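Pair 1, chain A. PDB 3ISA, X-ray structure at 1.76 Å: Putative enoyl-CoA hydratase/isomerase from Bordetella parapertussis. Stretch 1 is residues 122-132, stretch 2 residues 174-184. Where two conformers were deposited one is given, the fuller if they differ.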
# COMPACT_ATOMS: atom_id res chain seq x y z
N TRP A 122 -23.46 4.77 13.45
CA TRP A 122 -24.91 5.00 13.29
C TRP A 122 -25.16 6.49 13.51
O TRP A 122 -24.82 7.04 14.56
CB TRP A 122 -25.72 4.15 14.28
CG TRP A 122 -25.80 2.66 13.99
CD1 TRP A 122 -24.89 1.89 13.31
CD2 TRP A 122 -26.84 1.77 14.39
NE1 TRP A 122 -25.31 0.58 13.27
CE2 TRP A 122 -26.50 0.48 13.93
CE3 TRP A 122 -28.04 1.93 15.11
CZ2 TRP A 122 -27.32 -0.64 14.15
CZ3 TRP A 122 -28.86 0.82 15.32
CH2 TRP A 122 -28.48 -0.44 14.85
N ARG A 123 -25.72 7.16 12.50
CA ARG A 123 -25.87 8.60 12.57
C ARG A 123 -27.31 9.00 12.25
O ARG A 123 -27.83 8.65 11.19
CB ARG A 123 -24.91 9.30 11.60
CG ARG A 123 -23.45 8.92 11.78
CD ARG A 123 -22.56 9.53 10.70
NE ARG A 123 -22.83 9.00 9.36
CZ ARG A 123 -22.39 7.83 8.90
NH1 ARG A 123 -22.70 7.43 7.66
NH2 ARG A 123 -21.63 7.04 9.66
N TYR A 124 -27.93 9.72 13.19
CA TYR A 124 -29.31 10.18 13.03
C TYR A 124 -29.37 11.66 13.35
O TYR A 124 -28.58 12.16 14.15
CB TYR A 124 -30.26 9.42 13.98
CG TYR A 124 -30.46 7.96 13.65
CD1 TYR A 124 -31.48 7.55 12.79
CD2 TYR A 124 -29.64 6.98 14.21
CE1 TYR A 124 -31.68 6.20 12.50
CE2 TYR A 124 -29.82 5.64 13.92
CZ TYR A 124 -30.84 5.26 13.07
OH TYR A 124 -31.02 3.93 12.78
N CYS A 125 -30.31 12.37 12.73
CA CYS A 125 -30.53 13.76 13.11
C CYS A 125 -32.02 14.12 13.08
O CYS A 125 -32.82 13.39 12.50
CB CYS A 125 -29.71 14.72 12.25
SG CYS A 125 -30.23 14.85 10.52
N THR A 126 -32.37 15.24 13.71
CA THR A 126 -33.72 15.79 13.63
C THR A 126 -33.95 16.34 12.21
O THR A 126 -33.00 16.76 11.56
CB THR A 126 -33.96 16.90 14.68
OG1 THR A 126 -32.93 17.90 14.59
CG2 THR A 126 -34.02 16.32 16.10
N PRO A 127 -35.22 16.35 11.72
CA PRO A 127 -35.49 16.90 10.38
C PRO A 127 -35.06 18.35 10.18
O PRO A 127 -34.84 18.77 9.05
CB PRO A 127 -37.02 16.80 10.26
CG PRO A 127 -37.42 15.75 11.20
CD PRO A 127 -36.45 15.83 12.35
N GLU A 128 -34.94 19.10 11.27
CA GLU A 128 -34.55 20.51 11.24
C GLU A 128 -33.03 20.74 11.41
O GLU A 128 -32.58 21.89 11.38
CB GLU A 128 -35.32 21.29 12.31
CG GLU A 128 -36.85 21.10 12.29
CD GLU A 128 -37.34 19.88 13.09
OE1 GLU A 128 -36.50 19.17 13.70
OE2 GLU A 128 -38.57 19.64 13.10
N ALA A 129 -32.26 19.67 11.56
CA ALA A 129 -30.80 19.80 11.81
C ALA A 129 -30.03 20.29 10.59
O ALA A 129 -30.44 20.07 9.44
CB ALA A 129 -30.23 18.47 12.31
N GLY A 130 -28.90 20.95 10.84
CA GLY A 130 -28.07 21.50 9.78
C GLY A 130 -26.60 21.26 10.09
O GLY A 130 -26.21 21.10 11.26
N PHE A 131 -25.78 21.21 9.04
CA PHE A 131 -24.38 20.85 9.17
C PHE A 131 -23.56 21.74 8.25
O PHE A 131 -23.97 22.01 7.12
CB PHE A 131 -24.12 19.38 8.74
CG PHE A 131 -25.00 18.36 9.42
CD1 PHE A 131 -24.61 17.76 10.63
CD2 PHE A 131 -26.22 17.96 8.84
CE1 PHE A 131 -25.42 16.79 11.24
CE2 PHE A 131 -27.03 17.01 9.45
CZ PHE A 131 -26.64 16.42 10.66
N ARG A 132 -22.40 22.17 8.72
CA ARG A 132 -21.42 22.86 7.87
C ARG A 132 -20.00 22.57 8.34
O ARG A 132 -19.73 22.63 9.54
CB ARG A 132 -21.69 24.37 7.90
CG ARG A 132 -20.95 25.14 6.81
CD ARG A 132 -21.14 26.67 6.91
NE ARG A 132 -20.45 27.35 5.81
CZ ARG A 132 -19.85 28.54 5.88
NH1 ARG A 132 -19.82 29.24 7.01
NH2 ARG A 132 -19.26 29.03 4.80
N ILE A 174 -27.36 11.83 0.67
CA ILE A 174 -25.96 11.48 0.43
C ILE A 174 -25.43 10.37 1.35
O ILE A 174 -24.26 9.97 1.23
CB ILE A 174 -25.06 12.75 0.46
CG1 ILE A 174 -24.98 13.31 1.89
CG2 ILE A 174 -25.60 13.80 -0.52
CD1 ILE A 174 -24.19 14.62 2.00
N GLY A 175 -26.27 9.88 2.26
CA GLY A 175 -25.90 8.79 3.16
C GLY A 175 -25.11 9.23 4.38
O GLY A 175 -24.51 8.40 5.08
N PHE A 176 -25.11 10.53 4.65
CA PHE A 176 -24.47 11.08 5.85
C PHE A 176 -25.25 10.73 7.13
O PHE A 176 -24.66 10.58 8.19
CB PHE A 176 -24.21 12.59 5.71
CG PHE A 176 -23.29 13.15 6.78
CD1 PHE A 176 -22.00 12.66 6.93
CD2 PHE A 176 -23.73 14.16 7.62
CE1 PHE A 176 -21.15 13.18 7.93
CE2 PHE A 176 -22.90 14.68 8.63
CZ PHE A 176 -21.60 14.18 8.78
N VAL A 177 -26.58 10.61 7.02
CA VAL A 177 -27.38 10.10 8.14
C VAL A 177 -28.16 8.85 7.71
O VAL A 177 -28.51 8.72 6.52
CB VAL A 177 -28.33 11.17 8.79
CG1 VAL A 177 -27.51 12.32 9.40
CG2 VAL A 177 -29.34 11.72 7.80
N ARG A 178 -28.39 7.94 8.65
CA ARG A 178 -29.19 6.73 8.41
C ARG A 178 -30.62 7.14 8.11
O ARG A 178 -31.25 6.63 7.19
CB ARG A 178 -29.22 5.85 9.65
CG ARG A 178 -28.18 4.79 9.67
CD ARG A 178 -28.02 4.20 11.07
NE ARG A 178 -28.85 3.01 11.29
CZ ARG A 178 -28.47 1.76 11.01
NH1 ARG A 178 -29.29 0.74 11.26
NH2 ARG A 178 -27.28 1.53 10.47
N ASP A 179 -31.10 8.08 8.92
CA ASP A 179 -32.45 8.58 8.81
C ASP A 179 -32.59 9.82 9.65
O ASP A 179 -31.71 10.14 10.47
CB ASP A 179 -33.47 7.52 9.27
CG ASP A 179 -34.72 7.52 8.39
OD1 ASP A 179 -35.35 8.59 8.22
OD2 ASP A 179 -35.06 6.43 7.87
N CYS A 180 -33.69 10.52 9.43
CA CYS A 180 -34.10 11.61 10.27
C CYS A 180 -35.02 11.06 11.34
O CYS A 180 -35.79 10.13 11.09
CB CYS A 180 -34.77 12.69 9.44
SG CYS A 180 -33.60 13.42 8.29
N ALA A 181 -34.91 11.61 12.55
CA ALA A 181 -35.70 11.13 13.68
C ALA A 181 -35.83 12.23 14.71
O ALA A 181 -34.84 12.84 15.12
CB ALA A 181 -35.06 9.89 14.30
N ALA A 182 -37.08 12.48 15.12
CA ALA A 182 -37.38 13.43 16.18
C ALA A 182 -36.73 12.93 17.47
O ALA A 182 -36.52 11.72 17.64
CB ALA A 182 -38.90 13.57 16.36
N GLN A 183 -36.43 13.85 18.38
CA GLN A 183 -35.81 13.50 19.68
C GLN A 183 -36.60 12.48 20.50
O GLN A 183 -36.00 11.68 21.23
CB GLN A 183 -35.53 14.76 20.49
CG GLN A 183 -34.45 15.63 19.85
CD GLN A 183 -33.95 16.74 20.76
OE1 GLN A 183 -33.59 16.50 21.91
NE2 GLN A 183 -33.91 17.96 20.23
N ALA A 184 -37.93 12.48 20.35
CA ALA A 184 -38.80 11.51 21.02
C ALA A 184 -38.54 10.05 20.61
O ALA A 184 -38.80 9.13 21.40
CB ALA A 184 -40.28 11.88 20.80

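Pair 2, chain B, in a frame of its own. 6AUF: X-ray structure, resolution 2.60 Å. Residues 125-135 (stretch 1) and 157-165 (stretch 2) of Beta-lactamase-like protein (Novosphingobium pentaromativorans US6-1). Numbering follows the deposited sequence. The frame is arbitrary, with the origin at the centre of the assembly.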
# COMPACT_ATOMS: atom_id res chain seq x y z
N ALA B 125 -15.64 5.03 -8.80
CA ALA B 125 -14.63 4.13 -9.34
C ALA B 125 -15.06 2.67 -9.16
O ALA B 125 -15.88 2.32 -8.31
CB ALA B 125 -13.28 4.36 -8.67
N GLN B 126 -14.49 1.81 -10.00
CA GLN B 126 -14.58 0.38 -9.76
C GLN B 126 -13.36 -0.09 -8.98
O GLN B 126 -12.29 0.54 -8.98
CB GLN B 126 -14.69 -0.39 -11.07
CG GLN B 126 -16.10 -0.49 -11.58
CD GLN B 126 -16.17 -1.20 -12.90
OE1 GLN B 126 -15.32 -0.99 -13.77
NE2 GLN B 126 -17.16 -2.07 -13.06
N ILE B 127 -13.53 -1.22 -8.30
CA ILE B 127 -12.52 -1.78 -7.41
C ILE B 127 -11.97 -3.06 -8.02
O ILE B 127 -12.74 -3.93 -8.46
CB ILE B 127 -13.11 -2.04 -6.01
CG1 ILE B 127 -13.47 -0.71 -5.34
CG2 ILE B 127 -12.17 -2.90 -5.19
CD1 ILE B 127 -14.40 -0.85 -4.17
N ALA B 128 -10.64 -3.16 -8.07
CA ALA B 128 -9.95 -4.36 -8.52
C ALA B 128 -9.00 -4.82 -7.44
O ALA B 128 -8.43 -3.99 -6.72
CB ALA B 128 -9.18 -4.12 -9.83
N ALA B 129 -8.83 -6.14 -7.31
CA ALA B 129 -8.03 -6.69 -6.22
C ALA B 129 -7.61 -8.12 -6.54
O ALA B 129 -8.25 -8.81 -7.34
CB ALA B 129 -8.80 -6.64 -4.90
N VAL B 130 -6.52 -8.54 -5.90
CA VAL B 130 -6.03 -9.91 -6.03
C VAL B 130 -7.01 -10.88 -5.39
O VAL B 130 -7.71 -10.55 -4.42
CB VAL B 130 -4.63 -10.07 -5.41
CG1 VAL B 130 -3.65 -9.16 -6.06
CG2 VAL B 130 -4.68 -9.83 -3.90
N ALA B 131 -7.06 -12.09 -5.92
CA ALA B 131 -8.00 -13.06 -5.37
C ALA B 131 -7.76 -13.29 -3.88
O ALA B 131 -8.71 -13.44 -3.10
CB ALA B 131 -7.93 -14.36 -6.17
N SER B 132 -6.49 -13.34 -3.46
CA SER B 132 -6.18 -13.57 -2.05
C SER B 132 -6.77 -12.51 -1.12
O SER B 132 -6.79 -12.73 0.11
CB SER B 132 -4.67 -13.64 -1.88
OG SER B 132 -4.13 -14.63 -2.74
N ALA B 133 -7.23 -11.38 -1.65
CA ALA B 133 -7.83 -10.34 -0.83
C ALA B 133 -9.34 -10.28 -0.94
O ALA B 133 -9.99 -9.75 -0.03
CB ALA B 133 -7.24 -8.96 -1.20
N ARG B 134 -9.93 -10.84 -2.00
CA ARG B 134 -11.34 -10.60 -2.32
C ARG B 134 -12.25 -10.88 -1.12
O ARG B 134 -13.11 -10.06 -0.79
CB ARG B 134 -11.75 -11.45 -3.52
CG ARG B 134 -13.06 -11.00 -4.15
CD ARG B 134 -13.70 -12.11 -4.93
NE ARG B 134 -13.69 -13.32 -4.13
CZ ARG B 134 -14.62 -13.63 -3.23
NH1 ARG B 134 -15.65 -12.82 -3.04
NH2 ARG B 134 -14.53 -14.76 -2.53
N GLN B 135 -12.08 -12.04 -0.48
CA GLN B 135 -12.99 -12.42 0.60
C GLN B 135 -13.06 -11.35 1.68
O GLN B 135 -14.16 -10.93 2.07
CB GLN B 135 -12.56 -13.76 1.20
CG GLN B 135 -13.05 -14.94 0.41
CD GLN B 135 -14.54 -15.16 0.56
OE1 GLN B 135 -15.21 -15.63 -0.36
NE2 GLN B 135 -15.06 -14.84 1.75
N PRO B 157 -17.64 -3.22 4.09
CA PRO B 157 -17.33 -4.03 2.91
C PRO B 157 -17.53 -3.26 1.61
O PRO B 157 -18.03 -2.14 1.56
CB PRO B 157 -18.32 -5.20 3.01
CG PRO B 157 -18.78 -5.19 4.43
CD PRO B 157 -18.75 -3.77 4.87
N VAL B 158 -17.13 -3.93 0.53
CA VAL B 158 -17.19 -3.41 -0.83
C VAL B 158 -17.31 -4.60 -1.77
O VAL B 158 -16.94 -5.72 -1.43
CB VAL B 158 -15.93 -2.57 -1.16
CG1 VAL B 158 -15.09 -3.28 -2.20
CG2 VAL B 158 -16.31 -1.19 -1.63
N HIS B 159 -17.83 -4.35 -2.98
CA HIS B 159 -17.86 -5.38 -4.01
C HIS B 159 -16.65 -5.21 -4.93
O HIS B 159 -16.39 -4.11 -5.42
CB HIS B 159 -19.14 -5.33 -4.84
CG HIS B 159 -19.17 -6.35 -5.94
ND1 HIS B 159 -18.90 -7.68 -5.73
CD2 HIS B 159 -19.44 -6.22 -7.26
CE1 HIS B 159 -18.99 -8.34 -6.87
NE2 HIS B 159 -19.32 -7.47 -7.82
N VAL B 160 -15.93 -6.31 -5.16
CA VAL B 160 -14.77 -6.32 -6.04
C VAL B 160 -15.26 -6.59 -7.46
O VAL B 160 -15.76 -7.68 -7.77
CB VAL B 160 -13.75 -7.37 -5.60
CG1 VAL B 160 -12.66 -7.51 -6.65
CG2 VAL B 160 -13.15 -6.98 -4.26
N ALA B 161 -15.11 -5.58 -8.33
CA ALA B 161 -15.63 -5.66 -9.69
C ALA B 161 -14.74 -6.52 -10.58
O ALA B 161 -15.23 -7.34 -11.36
CB ALA B 161 -15.77 -4.26 -10.28
N ARG B 162 -13.43 -6.32 -10.48
CA ARG B 162 -12.46 -7.13 -11.21
C ARG B 162 -11.54 -7.81 -10.21
O ARG B 162 -10.82 -7.14 -9.46
CB ARG B 162 -11.64 -6.29 -12.20
CG ARG B 162 -10.79 -7.17 -13.09
CD ARG B 162 -9.81 -6.44 -13.98
NE ARG B 162 -8.90 -7.40 -14.59
CZ ARG B 162 -7.70 -7.13 -15.07
NH1 ARG B 162 -6.95 -8.11 -15.58
NH2 ARG B 162 -7.24 -5.89 -15.04
N VAL B 163 -11.54 -9.13 -10.21
CA VAL B 163 -10.69 -9.86 -9.30
C VAL B 163 -9.49 -10.39 -10.07
O VAL B 163 -9.63 -10.96 -11.16
CB VAL B 163 -11.48 -10.97 -8.58
CG1 VAL B 163 -12.82 -11.15 -9.24
CG2 VAL B 163 -10.67 -12.23 -8.50
N LEU B 164 -8.30 -10.16 -9.52
CA LEU B 164 -7.05 -10.22 -10.27
C LEU B 164 -6.21 -11.40 -9.83
O LEU B 164 -6.31 -11.89 -8.70
CB LEU B 164 -6.24 -8.93 -10.07
CG LEU B 164 -6.83 -7.57 -10.40
CD1 LEU B 164 -5.89 -6.48 -9.90
CD2 LEU B 164 -7.08 -7.39 -11.90
N VAL B 165 -5.33 -11.83 -10.73
CA VAL B 165 -4.31 -12.83 -10.40
C VAL B 165 -2.93 -12.19 -10.48
O VAL B 165 -2.70 -11.19 -11.17
CB VAL B 165 -4.38 -14.07 -11.32
CG1 VAL B 165 -5.77 -14.64 -11.33
CG2 VAL B 165 -3.92 -13.70 -12.72
O HOH W 1 -16.20 -2.23 -7.62

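Pairs 1 and 2 share a short parallel pairing of two backbone segments, and 14 central residues superpose with an RMSD of 1.0 Å over N, CA and C. The best-matched positions include A:Thr126 with B:Val130, A:Arg123 with B:Ile127 and A:Arg178 with B:Ala161, whose CA atoms fall within 0.4 Å of each other.

The hydrogen bonding follows the same ladder. In pair 1, A:Arg178 N donates to A:Arg123 O (2.7 Å); at the matching place in pair 2, B:Ala161 N donates to B:Ile127 O (2.9 Å), and this carbonyl also accepts from B:Arg162 N (3.2 Å). Further along, A:Ala181 N to A:Cys125 O (2.7 Å) is equivalent to B:Leu164 N to B:Ala129 O (2.6 Å). Between these rungs the pairs differ in tightness: the bond from A:Cys125 N to A:Asp179 O is long and weak (3.5 Å), whereas B:Ala129 N reaches B:Arg162 O at 3.1 Å. Pair 2 adds a last rung, B:Ala131 N to B:Leu164 O (2.9 Å); in pair 1 the counterpart of B:Ala131 is A:Pro127, whose ring nitrogen has no hydrogen to donate.

The side chains fill this common frame differently. A:Arg123 sends its guanidinium back along the other segment, where NE donates to A:Phe176 O (2.7 Å) and NH1 to A:Gly175 O (3.3 Å). B:Ile127 instead makes an apolar contact, its CD1 lying 3.2 Å from B:Val158 CG2, while a water links its backbone N to B:His159 O, at 2.9 Å from each.

A clear contrast lies at A:Arg178 and B:Ala161. The arginine guanidinium lies flat on A:Trp122, with planes 8° apart, and A:Arg178 CZ lies 3.8 Å from the centroid of the five-membered ring. A:Arg178 NE donates to A:Tyr124 OH (2.8 Å), and its CB sits over the face of the tyrosine ring, so one side chain engages two aromatic residues. Pair 2 has alanine, glutamine and alanine at the positions of A:Arg178, A:Trp122 and A:Tyr124, with no aromatic ring among them: B:Ala161 CB meets B:Gln126 NE2 at 3.8 Å, and B:Ala128, in place of the tyrosine, packs its CB 4.0 Å from B:Leu164 CD1.

On the face carrying A:Cys125 and A:Cys180, matched by B:Ala129 and B:Val163, both pairs keep a valine close to the first strand. A:Val177 CG1 lies 3.9 Å from A:Cys125 SG, and B:Val160 CG1 lies 4.3 Å from B:Ala129 CB. Pair 1 extends this apolar patch with A:Phe131, whose face receives the edge of A:Phe176; in pair 2, the aliphatic part of B:Arg134 covers the valine, with CG 4.0 Å from B:Val160 CB.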